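Side-chain contacts in superoxide dismutase (Methanothermobacter thermautotrophicus, PDB 1MA1), which converts superoxide radicals into hydrogen peroxide and oxygen at an iron centre, one per subunit of a homotetramer, and so protects the cell: residues A[12-17]-A[28-33]; A[82-87]-A[186-191]; A[121-126]-A[131-136]. All coordinates share one frame; numbering follows the deposited sequence.

Overall arrangement
The three contacts follow the chain from the helical hairpin into the C-terminal domain. Contact 1 packs the loop 12-17 on helix 27-57. Contact 2 joins the end of helix 64-86 to helix 181-188, and so links the two domains. Contact 3 lies between the two halves of contact 2 in sequence. It seats helix 113-125 on strand 131-138, the middle strand of the antiparallel sheet. The centres of contacts 1 and 2 are about 12 Å apart, as are those of 2 and 3. The centres of contacts 1 and 3 are about 21 Å apart, and they do not touch. Contact 2 joins the two parts of the chain that each supply two iron ligands, and it touches both of the others.

Contact 1: A[12-17]-A[28-33]; sequences PELPYP and EQLTIH. With FE (Fe (III) ion), chain G.
Leu14 and Tyr16 meet Leu30 where the loop 12-17 runs past helix 27-57, the nearest CA atoms being those of Pro17 and Thr31, 9.4 Å apart. From Pro12 to Leu14 the loop has extended angles close to those of polyproline II. No hydrogen bond joins the two segments. The contact is apolar and centres on Leu30. Leu14 and Leu30 reach toward each other and meet tip to tip, with Leu14 CD2 3.5 Å from Leu30 CD2. The same methyl of Leu14 also lies 4.0 Å from Leu30 CD1. Leu30 CD1 also faces the phenol ring: Tyr16 CE1 is 4.1 Å away, and the methyl approaches at a slant. The ring is turned in by a first torsion of 44°, which sets CG between the backbone N and the carbonyl carbon. Pro15 CD covers one of its faces, 3.9 Å above the ring centre. The hydroxyl is anchored by a hydrogen bond to Trp85 O. The Trp85 side chain packs on both leucines and meets His33 edge to face.

One turn beyond Leu30 comes His33. With CG anti to the backbone N (chi1 -166°), its ring swings out so that His33 NE2 binds the iron at 2.1 Å. A water lies 1.9 Å from the iron, almost opposite His33 NE2 across the metal. His81, Asp167 and His171 complete the site. At the other end of the segment, Glu28 forms a salt bridge with Arg178 of the second subunit. The five-ligand iron site, with a histidine and a solvent molecule at its two poles, is characteristic of iron and manganese superoxide dismutases.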
ATOM      1  N   PRO A  12      -4.297   2.665 -27.438  1.00 25.98           N
ATOM      2  CA  PRO A  12      -5.500   3.089 -28.160  1.00 26.37           C
ATOM      3  C   PRO A  12      -5.325   4.492 -28.702  1.00 27.51           C
ATOM      4  O   PRO A  12      -4.656   5.323 -28.089  1.00 27.27           O
ATOM      5  CB  PRO A  12      -6.584   3.001 -27.101  1.00 24.33           C
ATOM      6  CG  PRO A  12      -5.847   3.383 -25.867  1.00 27.70           C
ATOM      7  CD  PRO A  12      -4.529   2.637 -25.986  1.00 26.58           C
ATOM      8  N   GLU A  13      -5.914   4.757 -29.859  1.00 29.53           N
ATOM      9  CA  GLU A  13      -5.956   6.110 -30.389  1.00 30.63           C
ATOM     10  C   GLU A  13      -6.818   6.948 -29.459  1.00 28.90           C
ATOM     11  O   GLU A  13      -7.738   6.434 -28.828  1.00 28.93           O
ATOM     12  CB  GLU A  13      -6.552   6.085 -31.788  1.00 35.67           C
ATOM     13  CG  GLU A  13      -6.077   4.905 -32.621  1.00 43.46           C
ATOM     14  CD  GLU A  13      -5.375   5.335 -33.894  1.00 50.21           C
ATOM     15  OE1 GLU A  13      -6.060   5.943 -34.747  1.00 54.26           O
ATOM     16  OE2 GLU A  13      -4.149   5.077 -34.047  1.00 52.49           O
ATOM     17  N   LEU A  14      -6.528   8.238 -29.365  1.00 28.53           N
ATOM     18  CA  LEU A  14      -7.472   9.180 -28.776  1.00 26.94           C
ATOM     19  C   LEU A  14      -8.728   9.341 -29.632  1.00 27.68           C
ATOM     20  O   LEU A  14      -8.675   9.258 -30.857  1.00 26.86           O
ATOM     21  CB  LEU A  14      -6.804  10.541 -28.588  1.00 25.14           C
ATOM     22  CG  LEU A  14      -6.240  10.915 -27.221  1.00 24.06           C
ATOM     23  CD1 LEU A  14      -5.571   9.740 -26.555  1.00 25.18           C
ATOM     24  CD2 LEU A  14      -5.268  12.038 -27.402  1.00 23.05           C
ATOM     25  N   PRO A  15      -9.876   9.591 -28.988  1.00 27.46           N
ATOM     26  CA  PRO A  15     -11.153   9.888 -29.641  1.00 27.76           C
ATOM     27  C   PRO A  15     -11.167  11.226 -30.395  1.00 27.33           C
ATOM     28  O   PRO A  15     -12.196  11.634 -30.940  1.00 28.40           O
ATOM     29  CB  PRO A  15     -12.146   9.898 -28.468  1.00 27.71           C
ATOM     30  CG  PRO A  15     -11.452   9.077 -27.398  1.00 28.83           C
ATOM     31  CD  PRO A  15     -10.040   9.562 -27.526  1.00 28.79           C
ATOM     32  N   TYR A  16     -10.038  11.920 -30.404  1.00 26.56           N
ATOM     33  CA  TYR A  16      -9.998  13.325 -30.799  1.00 26.49           C
ATOM     34  C   TYR A  16      -8.555  13.796 -30.902  1.00 27.17           C
ATOM     35  O   TYR A  16      -7.654  13.178 -30.340  1.00 25.84           O
ATOM     36  CB  TYR A  16     -10.764  14.207 -29.785  1.00 26.02           C
ATOM     37  CG  TYR A  16     -10.490  13.886 -28.326  1.00 20.72           C
ATOM     38  CD1 TYR A  16      -9.202  13.970 -27.796  1.00 20.80           C
ATOM     39  CD2 TYR A  16     -11.510  13.441 -27.499  1.00 18.26           C
ATOM     40  CE1 TYR A  16      -8.946  13.603 -26.470  1.00 21.95           C
ATOM     41  CE2 TYR A  16     -11.272  13.074 -26.185  1.00 18.92           C
ATOM     42  CZ  TYR A  16      -9.996  13.149 -25.675  1.00 20.26           C
ATOM     43  OH  TYR A  16      -9.767  12.734 -24.384  1.00 21.54           O
ATOM     44  N   PRO A  17      -8.315  14.894 -31.640  1.00 27.76           N
ATOM     45  CA  PRO A  17      -6.956  15.408 -31.831  1.00 27.73           C
ATOM     46  C   PRO A  17      -6.339  15.966 -30.557  1.00 27.73           C
ATOM     47  O   PRO A  17      -7.057  16.394 -29.652  1.00 28.85           O
ATOM     48  CB  PRO A  17      -7.132  16.476 -32.910  1.00 27.46           C
ATOM     49  CG  PRO A  17      -8.510  16.947 -32.712  1.00 29.40           C
ATOM     50  CD  PRO A  17      -9.286  15.672 -32.427  1.00 28.87           C
ATOM     51  N   GLU A  28       0.396  19.927 -25.704  1.00 32.01           N
ATOM     52  CA  GLU A  28       1.643  19.354 -25.205  1.00 33.08           C
ATOM     53  C   GLU A  28       1.346  18.385 -24.064  1.00 31.82           C
ATOM     54  O   GLU A  28       1.822  17.242 -24.063  1.00 31.08           O
ATOM     55  CB  GLU A  28       2.582  20.442 -24.697  1.00 36.85           C
ATOM     56  CG  GLU A  28       4.045  19.985 -24.613  1.00 43.15           C
ATOM     57  CD  GLU A  28       4.899  20.867 -23.707  1.00 47.06           C
ATOM     58  OE1 GLU A  28       4.768  22.121 -23.781  1.00 48.88           O
ATOM     59  OE2 GLU A  28       5.707  20.298 -22.928  1.00 48.11           O
ATOM     60  N   GLN A  29       0.553  18.850 -23.096  1.00 29.60           N
ATOM     61  CA  GLN A  29       0.194  18.050 -21.929  1.00 26.85           C
ATOM     62  C   GLN A  29      -0.411  16.708 -22.345  1.00 25.57           C
ATOM     63  O   GLN A  29      -0.031  15.656 -21.830  1.00 22.32           O
ATOM     64  CB  GLN A  29      -0.802  18.814 -21.047  1.00 25.52           C
ATOM     65  CG  GLN A  29      -1.128  18.087 -19.743  1.00 25.26           C
ATOM     66  CD  GLN A  29       0.096  17.924 -18.854  1.00 24.37           C
ATOM     67  OE1 GLN A  29       0.404  18.788 -18.024  1.00 20.83           O
ATOM     68  NE2 GLN A  29       0.818  16.823 -19.043  1.00 22.48           N
ATOM     69  N   LEU A  30      -1.354  16.762 -23.282  1.00 24.57           N
ATOM     70  CA  LEU A  30      -2.100  15.586 -23.705  1.00 22.15           C
ATOM     71  C   LEU A  30      -1.199  14.627 -24.484  1.00 22.93           C
ATOM     72  O   LEU A  30      -1.291  13.408 -24.346  1.00 23.48           O
ATOM     73  CB  LEU A  30      -3.271  16.018 -24.584  1.00 20.67           C
ATOM     74  CG  LEU A  30      -4.569  15.217 -24.510  1.00 18.16           C
ATOM     75  CD1 LEU A  30      -5.453  15.615 -25.681  1.00 12.38           C
ATOM     76  CD2 LEU A  30      -4.272  13.735 -24.564  1.00 16.89           C
ATOM     77  N   THR A  31      -0.327  15.182 -25.312  1.00 23.14           N
ATOM     78  CA  THR A  31       0.456  14.371 -26.221  1.00 22.28           C
ATOM     79  C   THR A  31       1.424  13.481 -25.460  1.00 24.38           C
ATOM     80  O   THR A  31       1.559  12.290 -25.745  1.00 25.17           O
ATOM     81  CB  THR A  31       1.245  15.250 -27.167  1.00 19.78           C
ATOM     82  OG1 THR A  31       0.326  16.052 -27.911  1.00 19.42           O
ATOM     83  CG2 THR A  31       2.089  14.409 -28.102  1.00 16.68           C
ATOM     84  N   ILE A  32       2.101  14.057 -24.481  1.00 24.50           N
ATOM     85  CA  ILE A  32       3.059  13.282 -23.731  1.00 26.39           C
ATOM     86  C   ILE A  32       2.423  12.313 -22.701  1.00 25.02           C
ATOM     87  O   ILE A  32       2.943  11.205 -22.503  1.00 26.16           O
ATOM     88  CB  ILE A  32       4.123  14.241 -23.082  1.00 28.08           C
ATOM     89  CG1 ILE A  32       4.917  13.501 -22.013  1.00 31.47           C
ATOM     90  CG2 ILE A  32       3.459  15.477 -22.538  1.00 26.54           C
ATOM     91  CD1 ILE A  32       6.009  14.340 -21.370  1.00 32.90           C
ATOM     92  N   HIS A  33       1.300  12.701 -22.085  1.00 22.08           N
ATOM     93  CA  HIS A  33       0.537  11.792 -21.219  1.00 22.20           C
ATOM     94  C   HIS A  33       0.196  10.544 -22.018  1.00 21.96           C
ATOM     95  O   HIS A  33       0.389   9.417 -21.546  1.00 21.51           O
ATOM     96  CB  HIS A  33      -0.774  12.459 -20.732  1.00 21.11           C
ATOM     97  CG  HIS A  33      -1.462  11.760 -19.592  1.00 16.45           C
ATOM     98  ND1 HIS A  33      -2.455  12.366 -18.865  1.00 19.38           N
ATOM     99  CD2 HIS A  33      -1.297  10.532 -19.029  1.00 17.23           C
ATOM    100  CE1 HIS A  33      -2.873  11.558 -17.904  1.00 21.47           C
ATOM    101  NE2 HIS A  33      -2.187  10.431 -17.978  1.00 20.91           N
TER
HETATM  102 FE    FE G 206      -1.585   9.232 -16.339  0.50 43.26          FE
HETATM  103  O   HOH W   1      -1.337   7.968 -14.921  0.50  2.39           O

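Contact 2: A[82-87]-A[186-191]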
ATOM      1  N   LEU A  82      -7.401   4.288 -20.467  1.00 19.28           N
ATOM      2  CA  LEU A  82      -8.389   4.008 -21.501  1.00 20.47           C
ATOM      3  C   LEU A  82      -9.742   4.675 -21.230  1.00 21.40           C
ATOM      4  O   LEU A  82     -10.292   5.326 -22.112  1.00 22.06           O
ATOM      5  CB  LEU A  82      -8.611   2.508 -21.650  1.00 22.49           C
ATOM      6  CG  LEU A  82      -9.588   2.067 -22.753  1.00 23.88           C
ATOM      7  CD1 LEU A  82      -9.027   2.489 -24.113  1.00 23.37           C
ATOM      8  CD2 LEU A  82      -9.771   0.540 -22.723  1.00 21.51           C
ATOM      9  N   PHE A  83     -10.281   4.506 -20.025  1.00 20.82           N
ATOM     10  CA  PHE A  83     -11.545   5.142 -19.664  1.00 20.67           C
ATOM     11  C   PHE A  83     -11.413   6.653 -19.518  1.00 20.17           C
ATOM     12  O   PHE A  83     -12.375   7.384 -19.738  1.00 19.05           O
ATOM     13  CB  PHE A  83     -12.103   4.557 -18.352  1.00 20.86           C
ATOM     14  CG  PHE A  83     -12.727   3.195 -18.499  1.00 22.04           C
ATOM     15  CD1 PHE A  83     -11.944   2.067 -18.736  1.00 22.58           C
ATOM     16  CD2 PHE A  83     -14.104   3.035 -18.415  1.00 22.65           C
ATOM     17  CE1 PHE A  83     -12.523   0.812 -18.886  1.00 21.47           C
ATOM     18  CE2 PHE A  83     -14.689   1.775 -18.567  1.00 21.56           C
ATOM     19  CZ  PHE A  83     -13.895   0.665 -18.804  1.00 20.73           C
ATOM     20  N   PHE A  84     -10.221   7.108 -19.133  1.00 21.54           N
ATOM     21  CA  PHE A  84      -9.967   8.530 -18.912  1.00 20.18           C
ATOM     22  C   PHE A  84     -10.149   9.292 -20.219  1.00 19.86           C
ATOM     23  O   PHE A  84     -10.930  10.233 -20.285  1.00 21.57           O
ATOM     24  CB  PHE A  84      -8.545   8.731 -18.379  1.00 19.27           C
ATOM     25  CG  PHE A  84      -8.204  10.166 -18.067  1.00 18.70           C
ATOM     26  CD1 PHE A  84      -9.019  10.925 -17.237  1.00 19.80           C
ATOM     27  CD2 PHE A  84      -7.053  10.749 -18.580  1.00 18.56           C
ATOM     28  CE1 PHE A  84      -8.685  12.250 -16.919  1.00 20.72           C
ATOM     29  CE2 PHE A  84      -6.705  12.064 -18.267  1.00 18.63           C
ATOM     30  CZ  PHE A  84      -7.526  12.819 -17.433  1.00 18.21           C
ATOM     31  N   TRP A  85      -9.431   8.880 -21.261  1.00 18.93           N
ATOM     32  CA  TRP A  85      -9.547   9.520 -22.568  1.00 18.52           C
ATOM     33  C   TRP A  85     -11.007   9.509 -22.997  1.00 18.17           C
ATOM     34  O   TRP A  85     -11.517  10.467 -23.585  1.00 20.12           O
ATOM     35  CB  TRP A  85      -8.710   8.774 -23.605  1.00 17.95           C
ATOM     36  CG  TRP A  85      -7.281   8.572 -23.236  1.00 12.91           C
ATOM     37  CD1 TRP A  85      -6.551   7.443 -23.424  1.00 13.86           C
ATOM     38  CD2 TRP A  85      -6.404   9.523 -22.632  1.00 13.41           C
ATOM     39  NE1 TRP A  85      -5.263   7.622 -22.971  1.00 15.36           N
ATOM     40  CE2 TRP A  85      -5.145   8.893 -22.479  1.00 13.42           C
ATOM     41  CE3 TRP A  85      -6.551  10.846 -22.206  1.00 12.04           C
ATOM     42  CZ2 TRP A  85      -4.052   9.538 -21.921  1.00 13.78           C
ATOM     43  CZ3 TRP A  85      -5.456  11.493 -21.649  1.00 10.78           C
ATOM     44  CH2 TRP A  85      -4.224  10.838 -21.509  1.00 13.90           C
ATOM     45  N   GLY A  86     -11.679   8.418 -22.679  1.00 17.05           N
ATOM     46  CA  GLY A  86     -13.014   8.213 -23.191  1.00 18.09           C
ATOM     47  C   GLY A  86     -14.066   9.098 -22.542  1.00 20.95           C
ATOM     48  O   GLY A  86     -15.084   9.402 -23.184  1.00 19.56           O
ATOM     49  N   ASN A  87     -13.854   9.502 -21.285  1.00 18.98           N
ATOM     50  CA  ASN A  87     -14.816  10.381 -20.649  1.00 20.00           C
ATOM     51  C   ASN A  87     -14.330  11.822 -20.586  1.00 22.03           C
ATOM     52  O   ASN A  87     -14.691  12.584 -19.682  1.00 20.41           O
ATOM     53  CB  ASN A  87     -15.255   9.839 -19.257  1.00 18.84           C
ATOM     54  CG  ASN A  87     -14.107   9.703 -18.227  1.00 20.26           C
ATOM     55  OD1 ASN A  87     -14.034   8.687 -17.519  1.00 18.96           O
ATOM     56  ND2 ASN A  87     -13.250  10.726 -18.106  1.00 17.52           N
ATOM     57  N   GLU A 186     -10.331  21.559 -11.452  1.00 21.36           N
ATOM     58  CA  GLU A 186     -11.387  22.489 -11.827  1.00 21.84           C
ATOM     59  C   GLU A 186     -11.571  22.586 -13.348  1.00 20.36           C
ATOM     60  O   GLU A 186     -12.697  22.612 -13.843  1.00 19.23           O
ATOM     61  CB  GLU A 186     -11.084  23.867 -11.238  1.00 25.61           C
ATOM     62  CG  GLU A 186     -12.124  24.908 -11.523  1.00 31.02           C
ATOM     63  CD  GLU A 186     -13.509  24.421 -11.162  1.00 39.62           C
ATOM     64  OE1 GLU A 186     -13.658  23.807 -10.074  1.00 37.96           O
ATOM     65  OE2 GLU A 186     -14.452  24.662 -11.966  1.00 44.62           O
ATOM     66  N   ALA A 187     -10.472  22.628 -14.093  1.00 19.48           N
ATOM     67  CA  ALA A 187     -10.557  22.670 -15.552  1.00 21.69           C
ATOM     68  C   ALA A 187     -11.244  21.423 -16.102  1.00 22.83           C
ATOM     69  O   ALA A 187     -11.925  21.476 -17.127  1.00 21.77           O
ATOM     70  CB  ALA A 187      -9.165  22.811 -16.159  1.00 21.94           C
ATOM     71  N   PHE A 188     -11.076  20.302 -15.398  1.00 24.04           N
ATOM     72  CA  PHE A 188     -11.516  19.003 -15.886  1.00 21.88           C
ATOM     73  C   PHE A 188     -13.012  19.006 -16.155  1.00 21.85           C
ATOM     74  O   PHE A 188     -13.479  18.377 -17.106  1.00 21.44           O
ATOM     75  CB  PHE A 188     -11.165  17.935 -14.856  1.00 22.99           C
ATOM     76  CG  PHE A 188     -11.764  16.588 -15.142  1.00 22.76           C
ATOM     77  CD1 PHE A 188     -11.342  15.839 -16.237  1.00 22.31           C
ATOM     78  CD2 PHE A 188     -12.771  16.073 -14.321  1.00 20.19           C
ATOM     79  CE1 PHE A 188     -11.921  14.595 -16.508  1.00 21.70           C
ATOM     80  CE2 PHE A 188     -13.353  14.834 -14.588  1.00 19.92           C
ATOM     81  CZ  PHE A 188     -12.931  14.093 -15.681  1.00 19.25           C
ATOM     82  N   TRP A 189     -13.763  19.711 -15.317  1.00 21.30           N
ATOM     83  CA  TRP A 189     -15.219  19.683 -15.408  1.00 22.08           C
ATOM     84  C   TRP A 189     -15.732  20.374 -16.668  1.00 23.60           C
ATOM     85  O   TRP A 189     -16.898  20.221 -17.037  1.00 25.64           O
ATOM     86  CB  TRP A 189     -15.846  20.324 -14.168  1.00 20.50           C
ATOM     87  CG  TRP A 189     -15.519  19.583 -12.919  1.00 19.80           C
ATOM     88  CD1 TRP A 189     -14.626  19.951 -11.953  1.00 19.69           C
ATOM     89  CD2 TRP A 189     -16.044  18.311 -12.517  1.00 17.84           C
ATOM     90  NE1 TRP A 189     -14.567  18.983 -10.967  1.00 16.94           N
ATOM     91  CE2 TRP A 189     -15.423  17.968 -11.291  1.00 15.23           C
ATOM     92  CE3 TRP A 189     -16.971  17.426 -13.077  1.00 16.70           C
ATOM     93  CZ2 TRP A 189     -15.703  16.780 -10.617  1.00 12.16           C
ATOM     94  CZ3 TRP A 189     -17.249  16.236 -12.401  1.00 15.33           C
ATOM     95  CH2 TRP A 189     -16.614  15.931 -11.183  1.00 12.43           C
ATOM     96  N   ASN A 190     -14.853  21.118 -17.333  1.00 23.87           N
ATOM     97  CA  ASN A 190     -15.187  21.718 -18.615  1.00 24.37           C
ATOM     98  C   ASN A 190     -15.164  20.718 -19.761  1.00 24.78           C
ATOM     99  O   ASN A 190     -15.741  20.974 -20.812  1.00 26.47           O
ATOM    100  CB  ASN A 190     -14.223  22.852 -18.939  1.00 26.10           C
ATOM    101  CG  ASN A 190     -14.375  24.022 -18.003  1.00 25.99           C
ATOM    102  OD1 ASN A 190     -15.408  24.670 -18.003  1.00 27.27           O
ATOM    103  ND2 ASN A 190     -13.350  24.296 -17.198  1.00 25.19           N
ATOM    104  N   ILE A 191     -14.497  19.587 -19.566  1.00 23.52           N
ATOM    105  CA  ILE A 191     -14.303  18.656 -20.662  1.00 22.64           C
ATOM    106  C   ILE A 191     -14.772  17.232 -20.363  1.00 24.95           C
ATOM    107  O   ILE A 191     -14.522  16.324 -21.152  1.00 25.07           O
ATOM    108  CB  ILE A 191     -12.825  18.636 -21.086  1.00 21.30           C
ATOM    109  CG1 ILE A 191     -11.916  18.487 -19.848  1.00 16.11           C
ATOM    110  CG2 ILE A 191     -12.506  19.915 -21.826  1.00 19.44           C
ATOM    111  CD1 ILE A 191     -10.460  18.223 -20.162  1.00  8.62           C
TER
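This contact belongs to the interface between the alpha-hairpin and the C-terminal domain, close to the iron site. Phe84 and Asn87, at the end of helix 64-86, meet Phe188 of helix 181-188. The two phenylalanine side chains slide past each other in opposite directions, and their rings meet at a slant, Phe84 CE1 lying 4.0 Å from Phe188 CE1. Phe188 CG is anti to the backbone N (chi1 171°), which carries its ring over toward Phe84. Phe84 CD2 also rests 3.5 Å above the indole plane of Trp85, toward its rim.

Asn87 brings its amide to the edge of the Phe188 ring. Its ND2 lies near the ring plane, 4.2 Å from Phe188 CZ, and the amide stands 79° from that plane. The oxygen of the same amide is held firmly. Asn87 OD1 accepts hydrogen bonds from Arg200 NH1 and from Val165 N, while Arg200 NH2 bonds Phe83 O. One guanidinium thus serves two neighbouring oxygens that could not bond each other. On the other segment, Ala187 O takes two donors from Asn190, both on the same face of its carbonyl plane. Asn190 N is 3.0 Å from Ala187 O, and Asn190 ND2 is 3.2 Å away with a bent N-H...O angle of 138°.

Backbone bonds from Asn87 to Asn193 and from Ile191 to Gly89 join the chain just after helix 64-86 to the chain that follows helix 181-188. Strand 164-167 runs beside the aromatic pair: Phe84 packs on Val165 and the metal ligand Asp167, and Phe188 on Leu166. Helix 194-202 adds Val197 against Asn87.

Contact 3: A[121-126]-A[131-136]; sequences SQAAIS and GWAVLT
Ala123 and Ala124 meet Ala133 through methyl groups. Ala133 CB lies 4.0 Å from Ala123 CB and 4.1 Å from Ala124 CB. It also comes within 3.9 Å of Ala124 N, so it touches the helix backbone as well as its side chains. The CA atoms of Ala124 and Ala133 are 5.0 Å apart, a close approach of helix to strand.

Around these three methyl groups, Ala123 also touches Ile146 of strand 143-150, and Ala124 touches Leu166 of strand 164-167. The helix therefore lies across all three strands of the sheet. Ala133 is bonded through its backbone to Leu166, and the CB bonds of Trp132 and Val134, the residues before and after it, point away from the helix. Trp132 meets the iron ligand His81 edge to face.

Ser126 makes a further bond back to the helix: its OG gives a hydrogen bond of 2.6 Å to Gln122 O, which Ser126 N also reaches, at 2.9 Å. The two donors approach Gln122 O from opposite faces of its plane. Ala123 O accepts a hydrogen bond from Gln148 NE2, and Ile64 of the third subunit packs on Ala123.

No hydrogen bond or charge joins the two segments. The contact rests on dispersion and on the small size of three alanines, which lets the helix backbone sit close to the middle strand.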
ATOM      1  N   SER A 121     -14.174  16.040  -6.485  1.00 20.65           N
ATOM      2  CA  SER A 121     -13.033  16.933  -6.560  1.00 20.29           C
ATOM      3  C   SER A 121     -12.090  16.792  -5.371  1.00 21.08           C
ATOM      4  O   SER A 121     -10.865  16.821  -5.541  1.00 20.15           O
ATOM      5  CB  SER A 121     -13.514  18.380  -6.687  1.00 21.85           C
ATOM      6  OG  SER A 121     -14.104  18.615  -7.962  1.00 21.22           O
ATOM      7  N   GLN A 122     -12.649  16.627  -4.173  1.00 21.90           N
ATOM      8  CA  GLN A 122     -11.824  16.368  -3.007  1.00 23.41           C
ATOM      9  C   GLN A 122     -11.098  15.041  -3.137  1.00 19.81           C
ATOM     10  O   GLN A 122      -9.942  14.901  -2.703  1.00 18.49           O
ATOM     11  CB  GLN A 122     -12.673  16.326  -1.746  1.00 29.95           C
ATOM     12  CG  GLN A 122     -13.389  17.601  -1.370  1.00 36.33           C
ATOM     13  CD  GLN A 122     -14.020  17.495   0.017  1.00 40.59           C
ATOM     14  OE1 GLN A 122     -15.043  18.121   0.285  1.00 43.65           O
ATOM     15  NE2 GLN A 122     -13.405  16.705   0.910  1.00 43.30           N
ATOM     16  N   ALA A 123     -11.787  14.068  -3.721  1.00 17.10           N
ATOM     17  CA  ALA A 123     -11.204  12.741  -3.925  1.00 14.40           C
ATOM     18  C   ALA A 123      -9.995  12.846  -4.821  1.00 13.37           C
ATOM     19  O   ALA A 123      -8.994  12.185  -4.575  1.00 14.34           O
ATOM     20  CB  ALA A 123     -12.223  11.819  -4.523  1.00  9.47           C
ATOM     21  N   ALA A 124     -10.077  13.698  -5.841  1.00 12.90           N
ATOM     22  CA  ALA A 124      -8.944  13.906  -6.744  1.00 15.59           C
ATOM     23  C   ALA A 124      -7.838  14.708  -6.069  1.00 16.26           C
ATOM     24  O   ALA A 124      -6.669  14.318  -6.069  1.00 16.27           O
ATOM     25  CB  ALA A 124      -9.410  14.615  -8.005  1.00 17.83           C
ATOM     26  N   ILE A 125      -8.211  15.838  -5.478  1.00 17.85           N
ATOM     27  CA  ILE A 125      -7.216  16.766  -4.962  1.00 17.55           C
ATOM     28  C   ILE A 125      -6.418  16.130  -3.843  1.00 16.68           C
ATOM     29  O   ILE A 125      -5.190  16.274  -3.771  1.00 17.07           O
ATOM     30  CB  ILE A 125      -7.889  18.075  -4.463  1.00 18.24           C
ATOM     31  CG1 ILE A 125      -8.645  18.735  -5.628  1.00 17.88           C
ATOM     32  CG2 ILE A 125      -6.836  19.027  -3.933  1.00 16.52           C
ATOM     33  CD1 ILE A 125      -9.286  20.053  -5.317  1.00 14.66           C
ATOM     34  N   SER A 126      -7.114  15.419  -2.963  1.00 17.80           N
ATOM     35  CA  SER A 126      -6.500  14.984  -1.705  1.00 16.95           C
ATOM     36  C   SER A 126      -5.681  13.702  -1.813  1.00 15.92           C
ATOM     37  O   SER A 126      -5.086  13.285  -0.830  1.00 17.28           O
ATOM     38  CB  SER A 126      -7.569  14.787  -0.642  1.00 14.46           C
ATOM     39  OG  SER A 126      -8.406  13.714  -1.000  1.00 16.15           O
ATOM     40  N   GLY A 131      -2.445   9.038  -8.305  1.00 16.15           N
ATOM     41  CA  GLY A 131      -3.666   8.262  -8.231  1.00 15.36           C
ATOM     42  C   GLY A 131      -4.807   8.859  -9.020  1.00 16.39           C
ATOM     43  O   GLY A 131      -4.598   9.720  -9.871  1.00 16.31           O
ATOM     44  N   TRP A 132      -6.020   8.397  -8.730  1.00 16.36           N
ATOM     45  CA  TRP A 132      -7.207   8.707  -9.523  1.00 15.05           C
ATOM     46  C   TRP A 132      -8.389   8.937  -8.583  1.00 13.88           C
ATOM     47  O   TRP A 132      -8.442   8.370  -7.492  1.00 12.97           O
ATOM     48  CB  TRP A 132      -7.558   7.555 -10.464  1.00 15.66           C
ATOM     49  CG  TRP A 132      -6.449   7.106 -11.345  1.00 17.60           C
ATOM     50  CD1 TRP A 132      -5.333   6.398 -10.980  1.00 18.47           C
ATOM     51  CD2 TRP A 132      -6.358   7.302 -12.754  1.00 16.31           C
ATOM     52  NE1 TRP A 132      -4.555   6.142 -12.081  1.00 16.39           N
ATOM     53  CE2 TRP A 132      -5.159   6.691 -13.185  1.00 16.53           C
ATOM     54  CE3 TRP A 132      -7.174   7.933 -13.697  1.00 14.99           C
ATOM     55  CZ2 TRP A 132      -4.753   6.697 -14.530  1.00 17.97           C
ATOM     56  CZ3 TRP A 132      -6.771   7.938 -15.031  1.00 17.06           C
ATOM     57  CH2 TRP A 132      -5.569   7.325 -15.433  1.00 17.07           C
ATOM     58  N   ALA A 133      -9.344   9.749  -9.021  1.00 13.06           N
ATOM     59  CA  ALA A 133     -10.721   9.616  -8.561  1.00 13.82           C
ATOM     60  C   ALA A 133     -11.566   8.887  -9.594  1.00 13.71           C
ATOM     61  O   ALA A 133     -11.498   9.180 -10.790  1.00 13.97           O
ATOM     62  CB  ALA A 133     -11.321  10.978  -8.276  1.00 12.82           C
ATOM     63  N   VAL A 134     -12.362   7.934  -9.120  1.00 13.83           N
ATOM     64  CA  VAL A 134     -13.158   7.068  -9.984  1.00 12.93           C
ATOM     65  C   VAL A 134     -14.577   6.950  -9.455  1.00 14.53           C
ATOM     66  O   VAL A 134     -14.776   6.642  -8.284  1.00 15.02           O
ATOM     67  CB  VAL A 134     -12.544   5.652 -10.060  1.00 11.91           C
ATOM     68  CG1 VAL A 134     -13.376   4.779 -10.969  1.00  6.75           C
ATOM     69  CG2 VAL A 134     -11.095   5.724 -10.572  1.00  7.91           C
ATOM     70  N   LEU A 135     -15.566   7.175 -10.317  1.00 16.07           N
ATOM     71  CA  LEU A 135     -16.955   6.902  -9.953  1.00 15.90           C
ATOM     72  C   LEU A 135     -17.323   5.480 -10.337  1.00 16.78           C
ATOM     73  O   LEU A 135     -16.941   5.001 -11.401  1.00 16.38           O
ATOM     74  CB  LEU A 135     -17.889   7.866 -10.661  1.00 16.13           C
ATOM     75  CG  LEU A 135     -19.370   7.715 -10.302  1.00 16.08           C
ATOM     76  CD1 LEU A 135     -19.526   7.989  -8.821  1.00 16.41           C
ATOM     77  CD2 LEU A 135     -20.227   8.697 -11.116  1.00 14.30           C
ATOM     78  N   THR A 136     -18.071   4.809  -9.470  1.00 16.94           N
ATOM     79  CA  THR A 136     -18.566   3.461  -9.741  1.00 17.58           C
ATOM     80  C   THR A 136     -19.919   3.233  -9.042  1.00 18.73           C
ATOM     81  O   THR A 136     -20.550   4.186  -8.577  1.00 20.00           O
ATOM     82  CB  THR A 136     -17.557   2.400  -9.265  1.00 17.24           C
ATOM     83  OG1 THR A 136     -18.038   1.094  -9.607  1.00 17.11           O
ATOM     84  CG2 THR A 136     -17.363   2.480  -7.754  1.00 17.84           C
TER